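Local atomic coordinates of putative cell filamentation protein (Bartonella quintana, PDB entry 4LU4), a protein that is a putative VirB-translocated Bep effector whose Fic domain probably transfers AMP or a related nucleotide moiety onto target proteins. Residues S134-A139 against L207-T212. Residues are numbered along the deposited sequence; the frame is centred on the assembly and turned at random. Where two conformers were deposited one is given.
Sequences SRQEFA and LFEDIT
Ala139 and Phe208 mark the closest backbone approach, CA to CA 5.0 Å, where the first turn of helix 135-152 meets the last turn of helix 202-211, their local axes 8.9 Å apart and inclined at 131°. The pairing is a helix-helix contact of the mainly helical Fic fold: Arg135 reaches across and binds the carbonyl of Glu209 in the last turn and that of Thr212 just past the helix end. Its NH1 donates to Glu209 O at 2.7 Å and to Thr212 O at 2.9 Å. Both oxygens lie close to the guanidinium plane, and the first bond falls on a lone pair of its carbonyl. A bend at chi3 (65°) in the otherwise extended chain turns the guanidinium toward this helix end, while CD rests 3.3 Å from Thr212 O. The positive guanidinium probably interacts favourably with the partial negative charge there.

Closer to the helix-helix interface, Ala139 CB settles against the backbone of Phe208 and the CG of Glu209. Thr212 turns its two branches to different tasks: chi1 of -55° puts OG1 beside the backbone N, where it bonds back to Phe208 O, and leaves CG2 anti to that N, 3.7 Å from Phe138 CD1 and oblique to the ring. Phe138 also meets Tyr176 of strand 176-178, the antiparallel partner of the strand Thr212 begins, and the Phe208 ring packs with Phe146 further along helix 135-152. At the more exposed margin, Gln136 CG touches Glu209 OE2, and a water bridges the helices, donating to Gln136 O and, at 2.7 Å, to Glu209 OE2.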
loop_
_atom_site.group_PDB
_atom_site.type_symbol
_atom_site.label_atom_id
_atom_site.label_comp_id
_atom_site.label_asym_id
_atom_site.label_seq_id
_atom_site.Cartn_x
_atom_site.Cartn_y
_atom_site.Cartn_z
ATOM N N SER A 134 -10.302 -0.059 21.444
ATOM C CA SER A 134 -11.299 -1.076 21.088
ATOM C C SER A 134 -11.240 -1.472 19.636
ATOM O O SER A 134 -10.635 -0.791 18.783
ATOM C CB SER A 134 -12.746 -0.607 21.409
ATOM O OG SER A 134 -13.223 0.439 20.530
ATOM N N ARG A 135 -11.875 -2.587 19.347
ATOM C CA ARG A 135 -11.914 -3.105 17.985
ATOM C C ARG A 135 -12.561 -2.054 17.100
ATOM O O ARG A 135 -11.955 -1.697 16.061
ATOM C CB ARG A 135 -12.713 -4.388 17.883
ATOM C CG ARG A 135 -12.452 -5.147 16.592
ATOM C CD ARG A 135 -13.470 -6.259 16.472
ATOM N NE ARG A 135 -14.852 -5.778 16.328
ATOM C CZ ARG A 135 -15.405 -5.540 15.144
ATOM N NH1 ARG A 135 -14.729 -5.779 14.006
ATOM N NH2 ARG A 135 -16.648 -5.150 15.071
ATOM N N GLN A 136 -13.749 -1.582 17.495
ATOM C CA GLN A 136 -14.478 -0.552 16.703
ATOM C C GLN A 136 -13.712 0.707 16.506
ATOM O O GLN A 136 -13.700 1.215 15.386
ATOM C CB GLN A 136 -15.843 -0.131 17.268
ATOM C CG GLN A 136 -16.931 -1.042 16.758
ATOM C CD GLN A 136 -18.276 -0.808 17.424
ATOM O OE1 GLN A 136 -18.666 0.340 17.757
ATOM N NE2 GLN A 136 -18.979 -1.898 17.665
ATOM N N GLU A 137 -13.108 1.249 17.568
ATOM C CA GLU A 137 -12.368 2.499 17.423
ATOM C C GLU A 137 -11.125 2.327 16.554
ATOM O O GLU A 137 -10.764 3.220 15.805
ATOM C CB GLU A 137 -11.975 3.073 18.769
ATOM C CG GLU A 137 -11.495 4.512 18.689
ATOM C CD GLU A 137 -11.963 5.306 19.878
ATOM O OE1 GLU A 137 -12.840 4.768 20.581
ATOM O OE2 GLU A 137 -11.494 6.449 20.085
ATOM N N PHE A 138 -10.475 1.173 16.646
ATOM C CA PHE A 138 -9.353 0.861 15.777
ATOM C C PHE A 138 -9.846 0.867 14.331
ATOM O O PHE A 138 -9.191 1.441 13.492
ATOM C CB PHE A 138 -8.690 -0.512 16.050
ATOM C CG PHE A 138 -7.567 -0.850 15.081
ATOM C CD1 PHE A 138 -7.819 -1.489 13.868
ATOM C CD2 PHE A 138 -6.266 -0.523 15.375
ATOM C CE1 PHE A 138 -6.801 -1.784 12.983
ATOM C CE2 PHE A 138 -5.240 -0.797 14.508
ATOM C CZ PHE A 138 -5.508 -1.411 13.295
ATOM N N ALA A 139 -10.952 0.170 14.043
ATOM C CA ALA A 139 -11.454 0.036 12.669
ATOM C C ALA A 139 -11.752 1.387 12.081
ATOM O O ALA A 139 -11.408 1.611 10.946
ATOM C CB ALA A 139 -12.683 -0.838 12.596
ATOM N N LEU A 207 -16.400 -1.442 6.118
ATOM C CA LEU A 207 -15.428 -2.408 5.581
ATOM C C LEU A 207 -14.380 -2.779 6.610
ATOM O O LEU A 207 -14.166 -3.975 6.856
ATOM C CB LEU A 207 -14.747 -1.872 4.352
ATOM C CG LEU A 207 -13.812 -2.701 3.496
ATOM C CD1 LEU A 207 -13.784 -2.090 2.068
ATOM C CD2 LEU A 207 -12.387 -2.772 3.998
ATOM N N PHE A 208 -13.780 -1.784 7.256
ATOM C CA PHE A 208 -12.775 -2.117 8.310
ATOM C C PHE A 208 -13.346 -2.862 9.537
ATOM O O PHE A 208 -12.635 -3.699 10.144
ATOM C CB PHE A 208 -11.925 -0.918 8.687
ATOM C CG PHE A 208 -10.745 -0.752 7.760
ATOM C CD1 PHE A 208 -10.899 -0.217 6.487
ATOM C CD2 PHE A 208 -9.505 -1.288 8.099
ATOM C CE1 PHE A 208 -9.814 -0.141 5.631
ATOM C CE2 PHE A 208 -8.483 -1.258 7.212
ATOM C CZ PHE A 208 -8.627 -0.696 5.976
ATOM N N GLU A 209 -14.617 -2.609 9.884
ATOM C CA GLU A 209 -15.256 -3.376 10.952
ATOM C C GLU A 209 -15.421 -4.825 10.565
ATOM O O GLU A 209 -15.372 -5.743 11.405
ATOM C CB GLU A 209 -16.628 -2.793 11.283
ATOM C CG GLU A 209 -16.548 -1.503 12.059
ATOM C CD GLU A 209 -17.897 -1.128 12.585
ATOM O OE1 GLU A 209 -18.914 -1.735 12.144
ATOM O OE2 GLU A 209 -17.941 -0.230 13.443
ATOM N N ASP A 210 -15.666 -5.042 9.281
ATOM C CA ASP A 210 -15.770 -6.415 8.748
ATOM C C ASP A 210 -14.423 -7.131 8.623
ATOM O O ASP A 210 -14.392 -8.356 8.571
ATOM C CB ASP A 210 -16.405 -6.363 7.366
ATOM C CG ASP A 210 -17.899 -6.100 7.429
ATOM O OD1 ASP A 210 -18.404 -6.112 8.567
ATOM O OD2 ASP A 210 -18.511 -5.786 6.381
ATOM N N ILE A 211 -13.316 -6.380 8.470
ATOM C CA ILE A 211 -11.991 -7.036 8.342
ATOM C C ILE A 211 -11.039 -6.979 9.522
ATOM O O ILE A 211 -9.965 -7.575 9.409
ATOM C CB ILE A 211 -11.185 -6.600 7.051
ATOM C CG1 ILE A 211 -10.692 -5.182 7.131
ATOM C CG2 ILE A 211 -12.032 -6.783 5.824
ATOM C CD1 ILE A 211 -9.807 -4.814 5.939
ATOM N N THR A 212 -11.421 -6.321 10.622
ATOM C CA THR A 212 -10.628 -6.212 11.834
ATOM C C THR A 212 -11.049 -7.217 12.934
ATOM O O THR A 212 -12.121 -7.066 13.526
ATOM C CB THR A 212 -10.741 -4.758 12.391
ATOM O OG1 THR A 212 -10.371 -3.822 11.381
ATOM C CG2 THR A 212 -9.893 -4.552 13.625
HETATM O O HOH W 1 -15.987 1.677 13.748
#